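Local coordinates for protein Crov588 (Cafeteriavirus, PDB 6NYR) that is of unknown function but is a leucine-rich-repeat protein whose many FNIP-type coils curve into a circular solenoid, at residues 39-44 / 62-67; 413-418 / 435-440. All blocks are in the same frame, centred on the assembly; numbering follows the deposited sequence.

Contact 1 (39-44 / 62-67)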
ATOM      1  N   GLY A  39     -15.451  -0.671  17.720  1.00 65.11           N
ATOM      2  CA  GLY A  39     -15.590  -1.392  16.473  1.00 66.87           C
ATOM      3  C   GLY A  39     -17.019  -1.603  16.022  1.00 69.62           C
ATOM      4  O   GLY A  39     -17.919  -0.840  16.388  1.00 70.96           O
ATOM      5  N   GLU A  40     -17.237  -2.652  15.225  1.00 69.26           N
ATOM      6  CA  GLU A  40     -18.551  -2.878  14.640  1.00 67.02           C
ATOM      7  C   GLU A  40     -19.568  -3.270  15.703  1.00 65.73           C
ATOM      8  O   GLU A  40     -20.661  -2.698  15.775  1.00 64.90           O
ATOM      9  CB  GLU A  40     -18.462  -3.976  13.575  1.00 68.85           C
ATOM     10  CG  GLU A  40     -19.664  -4.058  12.648  1.00 68.72           C
ATOM     11  CD  GLU A  40     -19.541  -5.165  11.613  1.00 70.28           C
ATOM     12  OE1 GLU A  40     -18.740  -6.103  11.824  1.00 70.73           O
ATOM     13  OE2 GLU A  40     -20.248  -5.099  10.584  1.00 70.77           O
ATOM     14  N   LYS A  41     -19.219  -4.232  16.553  1.00 65.93           N
ATOM     15  CA  LYS A  41     -20.210  -4.895  17.388  1.00 67.77           C
ATOM     16  C   LYS A  41     -20.492  -4.188  18.705  1.00 69.17           C
ATOM     17  O   LYS A  41     -21.500  -4.505  19.348  1.00 71.82           O
ATOM     18  CB  LYS A  41     -19.764  -6.335  17.675  1.00 67.59           C
ATOM     19  CG  LYS A  41     -19.765  -7.245  16.452  1.00 69.62           C
ATOM     20  CD  LYS A  41     -21.186  -7.539  15.985  1.00 73.79           C
ATOM     21  CE  LYS A  41     -21.207  -8.560  14.852  1.00 77.71           C
ATOM     22  NZ  LYS A  41     -22.599  -8.936  14.465  1.00 79.25           N
ATOM     23  N   PHE A  42     -19.641  -3.257  19.133  1.00 70.11           N
ATOM     24  CA  PHE A  42     -19.833  -2.643  20.440  1.00 71.45           C
ATOM     25  C   PHE A  42     -21.143  -1.864  20.483  1.00 68.81           C
ATOM     26  O   PHE A  42     -21.399  -0.994  19.646  1.00 68.56           O
ATOM     27  CB  PHE A  42     -18.664  -1.714  20.779  1.00 71.70           C
ATOM     28  CG  PHE A  42     -18.839  -0.986  22.080  1.00 71.29           C
ATOM     29  CD1 PHE A  42     -18.668  -1.646  23.285  1.00 71.40           C
ATOM     30  CD2 PHE A  42     -19.177   0.357  22.099  1.00 72.03           C
ATOM     31  CE1 PHE A  42     -18.834  -0.981  24.487  1.00 73.10           C
ATOM     32  CE2 PHE A  42     -19.340   1.028  23.297  1.00 73.66           C
ATOM     33  CZ  PHE A  42     -19.168   0.357  24.492  1.00 73.52           C
ATOM     34  N   ASN A  43     -21.976  -2.179  21.480  1.00 68.04           N
ATOM     35  CA  ASN A  43     -23.255  -1.506  21.681  1.00 65.92           C
ATOM     36  C   ASN A  43     -23.607  -1.586  23.170  1.00 67.60           C
ATOM     37  O   ASN A  43     -24.498  -2.318  23.599  1.00 68.46           O
ATOM     38  CB  ASN A  43     -24.346  -2.125  20.803  1.00 65.62           C
ATOM     39  CG  ASN A  43     -25.605  -1.283  20.751  1.00 63.57           C
ATOM     40  OD1 ASN A  43     -25.574  -0.084  21.018  1.00 63.42           O
ATOM     41  ND2 ASN A  43     -26.722  -1.909  20.406  1.00 62.36           N
ATOM     42  N   GLN A  44     -22.893  -0.807  23.980  1.00 68.38           N
ATOM     43  CA  GLN A  44     -23.108  -0.767  25.420  1.00 72.21           C
ATOM     44  C   GLN A  44     -23.032   0.681  25.888  1.00 70.13           C
ATOM     45  O   GLN A  44     -22.439   1.537  25.224  1.00 69.86           O
ATOM     46  CB  GLN A  44     -22.074  -1.621  26.167  1.00 75.39           C
ATOM     47  CG  GLN A  44     -22.060  -3.091  25.768  1.00 76.09           C
ATOM     48  CD  GLN A  44     -23.326  -3.830  26.144  1.00 77.90           C
ATOM     49  OE1 GLN A  44     -24.027  -3.447  27.080  1.00 78.61           O
ATOM     50  NE2 GLN A  44     -23.629  -4.894  25.406  1.00 77.27           N
ATOM     51  N   THR A  62     -19.052   1.530  10.569  1.00 64.76           N
ATOM     52  CA  THR A  62     -20.072   0.487  10.555  1.00 63.90           C
ATOM     53  C   THR A  62     -20.560   0.123  11.956  1.00 61.66           C
ATOM     54  O   THR A  62     -21.284  -0.867  12.112  1.00 63.74           O
ATOM     55  CB  THR A  62     -19.562  -0.776   9.850  1.00 63.48           C
ATOM     56  OG1 THR A  62     -18.444  -1.316  10.564  1.00 65.05           O
ATOM     57  CG2 THR A  62     -19.148  -0.467   8.418  1.00 65.34           C
ATOM     58  N   SER A  63     -20.200   0.909  12.968  1.00 60.59           N
ATOM     59  CA  SER A  63     -20.527   0.567  14.347  1.00 58.79           C
ATOM     60  C   SER A  63     -22.026   0.381  14.555  1.00 59.64           C
ATOM     61  O   SER A  63     -22.849   1.110  13.995  1.00 62.64           O
ATOM     62  CB  SER A  63     -20.017   1.660  15.289  1.00 57.17           C
ATOM     63  OG  SER A  63     -20.881   1.813  16.409  1.00 56.76           O
ATOM     64  N   GLU A  64     -22.371  -0.601  15.386  1.00 61.30           N
ATOM     65  CA  GLU A  64     -23.753  -0.915  15.735  1.00 60.76           C
ATOM     66  C   GLU A  64     -24.226  -0.180  16.989  1.00 61.86           C
ATOM     67  O   GLU A  64     -25.277  -0.523  17.539  1.00 62.14           O
ATOM     68  CB  GLU A  64     -23.891  -2.428  15.935  1.00 66.22           C
ATOM     69  CG  GLU A  64     -23.497  -3.247  14.712  1.00 67.20           C
ATOM     70  CD  GLU A  64     -23.811  -4.727  14.857  1.00 70.00           C
ATOM     71  OE1 GLU A  64     -24.403  -5.118  15.885  1.00 69.06           O
ATOM     72  OE2 GLU A  64     -23.470  -5.502  13.937  1.00 70.99           O
ATOM     73  N   PHE A  65     -23.481   0.827  17.436  1.00 61.67           N
ATOM     74  CA  PHE A  65     -23.814   1.566  18.647  1.00 62.09           C
ATOM     75  C   PHE A  65     -25.004   2.491  18.418  1.00 63.17           C
ATOM     76  O   PHE A  65     -25.001   3.307  17.491  1.00 58.03           O
ATOM     77  CB  PHE A  65     -22.582   2.369  19.087  1.00 62.56           C
ATOM     78  CG  PHE A  65     -22.804   3.250  20.278  1.00 62.71           C
ATOM     79  CD1 PHE A  65     -22.779   2.722  21.554  1.00 61.15           C
ATOM     80  CD2 PHE A  65     -23.007   4.613  20.122  1.00 63.03           C
ATOM     81  CE1 PHE A  65     -22.970   3.529  22.657  1.00 61.27           C
ATOM     82  CE2 PHE A  65     -23.199   5.427  21.221  1.00 64.43           C
ATOM     83  CZ  PHE A  65     -23.178   4.883  22.493  1.00 63.78           C
ATOM     84  N   ASN A  66     -26.031   2.354  19.271  1.00 67.50           N
ATOM     85  CA  ASN A  66     -27.108   3.344  19.352  1.00 71.44           C
ATOM     86  C   ASN A  66     -27.645   3.362  20.787  1.00 69.70           C
ATOM     87  O   ASN A  66     -28.732   2.871  21.093  1.00 71.55           O
ATOM     88  CB  ASN A  66     -28.244   3.083  18.357  1.00 75.36           C
ATOM     89  CG  ASN A  66     -29.214   4.260  18.262  1.00 76.97           C
ATOM     90  OD1 ASN A  66     -28.916   5.362  18.735  1.00 74.37           O
ATOM     91  ND2 ASN A  66     -30.373   4.031  17.648  1.00 77.58           N
ATOM     92  N   LYS A  67     -26.862   3.939  21.692  1.00 66.69           N
ATOM     93  CA  LYS A  67     -27.293   4.185  23.059  1.00 67.72           C
ATOM     94  C   LYS A  67     -27.442   5.686  23.281  1.00 66.94           C
ATOM     95  O   LYS A  67     -26.706   6.488  22.699  1.00 64.54           O
ATOM     96  CB  LYS A  67     -26.294   3.616  24.076  1.00 67.28           C
ATOM     97  CG  LYS A  67     -26.074   2.118  23.981  1.00 65.93           C
ATOM     98  CD  LYS A  67     -27.370   1.349  24.161  1.00 66.89           C
ATOM     99  CE  LYS A  67     -27.111  -0.145  24.267  1.00 70.02           C
ATOM    100  NZ  LYS A  67     -28.374  -0.934  24.224  1.00 71.55           N
TER
HETATM  101  O   HOH W   1     -19.383   0.113  18.234  1.00 35.54           O
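Three hydrogen bonds hold water 1: it donates to Gly39 O at 2.5 Å and to Phe42 O at 2.7 Å, and it accepts from Ser63 OG at 2.9 Å. The hydroxyl is itself gripped twice, because Ser63 OG also accepts from Phe65 N in an ST turn (3.0 Å, 163° at the hydrogen), and its rotation is thereby fixed. Water 1 thus ties two carbonyls of 39-44 to the buried serine of 62-67.

The backbones are joined directly where Glu64 N donates in the carbonyl plane to Glu40 O at 2.7 Å. From there the Glu64 side chain, CG anti to its carbonyl carbon and extended beyond, runs beside Lys41 in the same direction. Lys41 turns at chi2, about its CB-CG bond, and runs on extended beside it, giving a loose salt bridge of 3.6 Å between Lys41 NZ and Glu64 OE2. The Glu64 carboxylate lies near that of Glu40, a like charge, so the lysine may ease the repulsion between them.

Asn43, with CG anti to its backbone N, carries OD1 across to accept from Asn66 N at 3.0 Å. The bond is nearly straight (164°), yet the donor stands 44° out of the carbonyl plane. Lys67 lays its aliphatic chain against the same OD1. Phe42 CE2 meets Phe65 CD1 at 4.2 Å, while Gln44 O sits at the edge of the Phe65 ring.

Asn43 N donates to Asn18 OD1, and Asn66 OD1 accepts from Asn86 N, so the asparagine link continues from coil to coil, as expected of stacked turns in a leucine-rich-repeat solenoid.

Contact 2 (413-418 / 435-440); sequences GHNFNQ and GCKFNQ
His414 CG and Cys436 SG both stand anti to their backbone N (chi1 -168° and 178°), and this brings the cysteine across one face of the imidazole. The setting is two successive, stacked coils of the FNIP-type leucine-rich-repeat solenoid. Cys436 CB lies 3.6 Å from the centroid of the His414 ring, 19° off its normal, a CH-pi contact; Cys436 SG approaches more obliquely. The ring is held from its edge by His414 ND1, which donates in the ring plane to Asn415 OD1 at 2.9 Å.

Gly413 to Phe416 form a type I turn, and Lys437 N donates almost along the C=O axis to His414 O at 2.9 Å. Water 2 donates to Gly413 O and Phe416 O and accepts weakly from Gly435 N. The buried phenylalanines run side by side, with Phe438 CD1 at the edge of the Phe416 ring and 3.9 Å from Phe416 CD2.

Asn417 and Gln440 cross at about a right angle, and Gln440, bent at chi2 about its CB-CG bond, presents its amide to the first coil. Asn417 OD1 accepts from side chain and backbone alike, both donors standing above its carbonyl plane: Asn439 N at 2.9 Å and Gln440 NE2 at 3.0 Å.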
ATOM      1  N   GLY A 413      10.038  -8.054 -20.367  1.00 48.73           N
ATOM      2  CA  GLY A 413       8.629  -8.333 -20.173  1.00 47.88           C
ATOM      3  C   GLY A 413       8.229  -9.765 -20.489  1.00 43.17           C
ATOM      4  O   GLY A 413       9.055 -10.635 -20.768  1.00 44.34           O
ATOM      5  N   HIS A 414       6.912  -9.992 -20.457  1.00 42.70           N
ATOM      6  CA  HIS A 414       6.352 -11.338 -20.544  1.00 44.58           C
ATOM      7  C   HIS A 414       6.926 -12.143 -21.703  1.00 45.79           C
ATOM      8  O   HIS A 414       7.344 -13.293 -21.526  1.00 45.91           O
ATOM      9  CB  HIS A 414       4.827 -11.247 -20.665  1.00 45.63           C
ATOM     10  CG  HIS A 414       4.121 -12.553 -20.478  1.00 48.61           C
ATOM     11  ND1 HIS A 414       3.957 -13.468 -21.497  1.00 48.54           N
ATOM     12  CD2 HIS A 414       3.534 -13.097 -19.386  1.00 47.60           C
ATOM     13  CE1 HIS A 414       3.300 -14.518 -21.040  1.00 48.71           C
ATOM     14  NE2 HIS A 414       3.032 -14.319 -19.762  1.00 48.65           N
ATOM     15  N   ASN A 415       6.926 -11.571 -22.906  1.00 45.92           N
ATOM     16  CA  ASN A 415       7.200 -12.366 -24.094  1.00 48.85           C
ATOM     17  C   ASN A 415       8.665 -12.399 -24.504  1.00 50.89           C
ATOM     18  O   ASN A 415       9.009 -13.142 -25.430  1.00 50.04           O
ATOM     19  CB  ASN A 415       6.388 -11.849 -25.295  1.00 51.27           C
ATOM     20  CG  ASN A 415       4.903 -12.081 -25.148  1.00 53.32           C
ATOM     21  OD1 ASN A 415       4.455 -12.760 -24.218  1.00 54.70           O
ATOM     22  ND2 ASN A 415       4.125 -11.531 -26.072  1.00 51.45           N
ATOM     23  N   PHE A 416       9.537 -11.621 -23.868  1.00 52.22           N
ATOM     24  CA  PHE A 416      10.913 -11.568 -24.339  1.00 50.64           C
ATOM     25  C   PHE A 416      11.559 -12.944 -24.209  1.00 51.79           C
ATOM     26  O   PHE A 416      11.608 -13.518 -23.118  1.00 50.86           O
ATOM     27  CB  PHE A 416      11.728 -10.540 -23.565  1.00 48.38           C
ATOM     28  CG  PHE A 416      13.136 -10.408 -24.069  1.00 48.51           C
ATOM     29  CD1 PHE A 416      13.437  -9.517 -25.082  1.00 47.10           C
ATOM     30  CD2 PHE A 416      14.150 -11.204 -23.556  1.00 48.32           C
ATOM     31  CE1 PHE A 416      14.726  -9.403 -25.562  1.00 50.30           C
ATOM     32  CE2 PHE A 416      15.437 -11.096 -24.030  1.00 49.12           C
ATOM     33  CZ  PHE A 416      15.729 -10.195 -25.036  1.00 51.68           C
ATOM     34  N   ASN A 417      12.069 -13.461 -25.323  1.00 53.73           N
ATOM     35  CA  ASN A 417      12.741 -14.753 -25.334  1.00 52.65           C
ATOM     36  C   ASN A 417      13.735 -14.801 -26.492  1.00 55.08           C
ATOM     37  O   ASN A 417      13.748 -15.737 -27.293  1.00 57.36           O
ATOM     38  CB  ASN A 417      11.725 -15.892 -25.432  1.00 53.16           C
ATOM     39  CG  ASN A 417      12.361 -17.258 -25.258  1.00 54.55           C
ATOM     40  OD1 ASN A 417      13.415 -17.392 -24.631  1.00 53.37           O
ATOM     41  ND2 ASN A 417      11.728 -18.281 -25.822  1.00 54.69           N
ATOM     42  N   GLN A 418      14.586 -13.789 -26.587  1.00 54.01           N
ATOM     43  CA  GLN A 418      15.655 -13.760 -27.573  1.00 53.51           C
ATOM     44  C   GLN A 418      16.975 -14.097 -26.892  1.00 53.82           C
ATOM     45  O   GLN A 418      17.124 -13.969 -25.673  1.00 48.72           O
ATOM     46  CB  GLN A 418      15.755 -12.391 -28.251  1.00 56.05           C
ATOM     47  CG  GLN A 418      14.487 -11.936 -28.948  1.00 56.24           C
ATOM     48  CD  GLN A 418      14.033 -12.897 -30.027  1.00 56.72           C
ATOM     49  OE1 GLN A 418      14.848 -13.515 -30.714  1.00 56.34           O
ATOM     50  NE2 GLN A 418      12.723 -13.038 -30.172  1.00 58.28           N
ATOM     51  N   GLY A 435      11.254 -11.901 -17.727  1.00 49.15           N
ATOM     52  CA  GLY A 435       9.833 -12.144 -17.639  1.00 46.19           C
ATOM     53  C   GLY A 435       9.475 -13.609 -17.817  1.00 44.69           C
ATOM     54  O   GLY A 435      10.314 -14.511 -17.757  1.00 41.76           O
ATOM     55  N   CYS A 436       8.181 -13.838 -18.049  1.00 45.09           N
ATOM     56  CA  CYS A 436       7.641 -15.195 -18.078  1.00 44.74           C
ATOM     57  C   CYS A 436       8.411 -16.087 -19.045  1.00 45.21           C
ATOM     58  O   CYS A 436       8.906 -17.153 -18.661  1.00 44.16           O
ATOM     59  CB  CYS A 436       6.156 -15.139 -18.456  1.00 48.25           C
ATOM     60  SG  CYS A 436       5.315 -16.734 -18.588  1.00 47.89           S
ATOM     61  N   LYS A 437       8.531 -15.662 -20.300  1.00 45.09           N
ATOM     62  CA  LYS A 437       8.896 -16.569 -21.375  1.00 46.32           C
ATOM     63  C   LYS A 437      10.394 -16.748 -21.597  1.00 46.31           C
ATOM     64  O   LYS A 437      10.779 -17.641 -22.361  1.00 46.96           O
ATOM     65  CB  LYS A 437       8.278 -16.096 -22.697  1.00 48.94           C
ATOM     66  CG  LYS A 437       6.774 -16.223 -22.850  1.00 51.48           C
ATOM     67  CD  LYS A 437       6.403 -17.698 -22.922  1.00 55.73           C
ATOM     68  CE  LYS A 437       5.015 -17.892 -23.496  1.00 59.93           C
ATOM     69  NZ  LYS A 437       5.125 -17.746 -24.997  1.00 61.82           N
ATOM     70  N   PHE A 438      11.252 -15.942 -20.979  1.00 46.33           N
ATOM     71  CA  PHE A 438      12.673 -16.048 -21.286  1.00 44.75           C
ATOM     72  C   PHE A 438      13.198 -17.431 -20.919  1.00 42.95           C
ATOM     73  O   PHE A 438      13.012 -17.902 -19.792  1.00 39.59           O
ATOM     74  CB  PHE A 438      13.481 -14.987 -20.548  1.00 46.69           C
ATOM     75  CG  PHE A 438      14.959 -15.078 -20.813  1.00 47.05           C
ATOM     76  CD1 PHE A 438      15.506 -14.510 -21.952  1.00 46.80           C
ATOM     77  CD2 PHE A 438      15.795 -15.750 -19.938  1.00 44.88           C
ATOM     78  CE1 PHE A 438      16.861 -14.595 -22.202  1.00 47.74           C
ATOM     79  CE2 PHE A 438      17.151 -15.838 -20.185  1.00 45.71           C
ATOM     80  CZ  PHE A 438      17.684 -15.262 -21.315  1.00 46.15           C
ATOM     81  N   ASN A 439      13.865 -18.075 -21.876  1.00 46.58           N
ATOM     82  CA  ASN A 439      14.378 -19.427 -21.691  1.00 47.86           C
ATOM     83  C   ASN A 439      15.467 -19.722 -22.717  1.00 51.53           C
ATOM     84  O   ASN A 439      15.381 -20.707 -23.455  1.00 51.42           O
ATOM     85  CB  ASN A 439      13.238 -20.441 -21.807  1.00 46.79           C
ATOM     86  CG  ASN A 439      13.652 -21.833 -21.389  1.00 45.26           C
ATOM     87  OD1 ASN A 439      14.657 -22.013 -20.703  1.00 45.36           O
ATOM     88  ND2 ASN A 439      12.883 -22.829 -21.802  1.00 46.11           N
ATOM     89  N   GLN A 440      16.484 -18.868 -22.774  1.00 55.81           N
ATOM     90  CA  GLN A 440      17.642 -19.057 -23.632  1.00 56.44           C
ATOM     91  C   GLN A 440      18.875 -19.302 -22.769  1.00 56.06           C
ATOM     92  O   GLN A 440      18.941 -18.905 -21.604  1.00 54.47           O
ATOM     93  CB  GLN A 440      17.869 -17.841 -24.536  1.00 55.28           C
ATOM     94  CG  GLN A 440      16.673 -17.447 -25.382  1.00 58.17           C
ATOM     95  CD  GLN A 440      16.321 -18.487 -26.428  1.00 59.47           C
ATOM     96  OE1 GLN A 440      17.172 -19.269 -26.859  1.00 62.32           O
ATOM     97  NE2 GLN A 440      15.061 -18.501 -26.844  1.00 57.92           N
TER
HETATM   98  O   HOH W   2      10.967 -12.385 -20.740  1.00 36.09           O

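In the fold
From the N terminus, strand 35-37 leads into 39-44, and after one coil strand 56-58 leads into 62-67; contact 1 closes that interval. The chain then winds through many further coils before strand 409-411 opens the coil that contact 2 closes, where 435-440 follows strand 431-433. The two closures are in series, neither nesting nor crossing. In both, the segments follow neighbouring parallel strands, so each contact ties one coil to the next just beyond the strand. The centres of contact 1 and contact 2 lie about 54 Å apart, on opposite sides of the chain's centre. The nearest atoms of contact 1 and contact 2 are about 38 Å apart: similar joints placed across the circular solenoid.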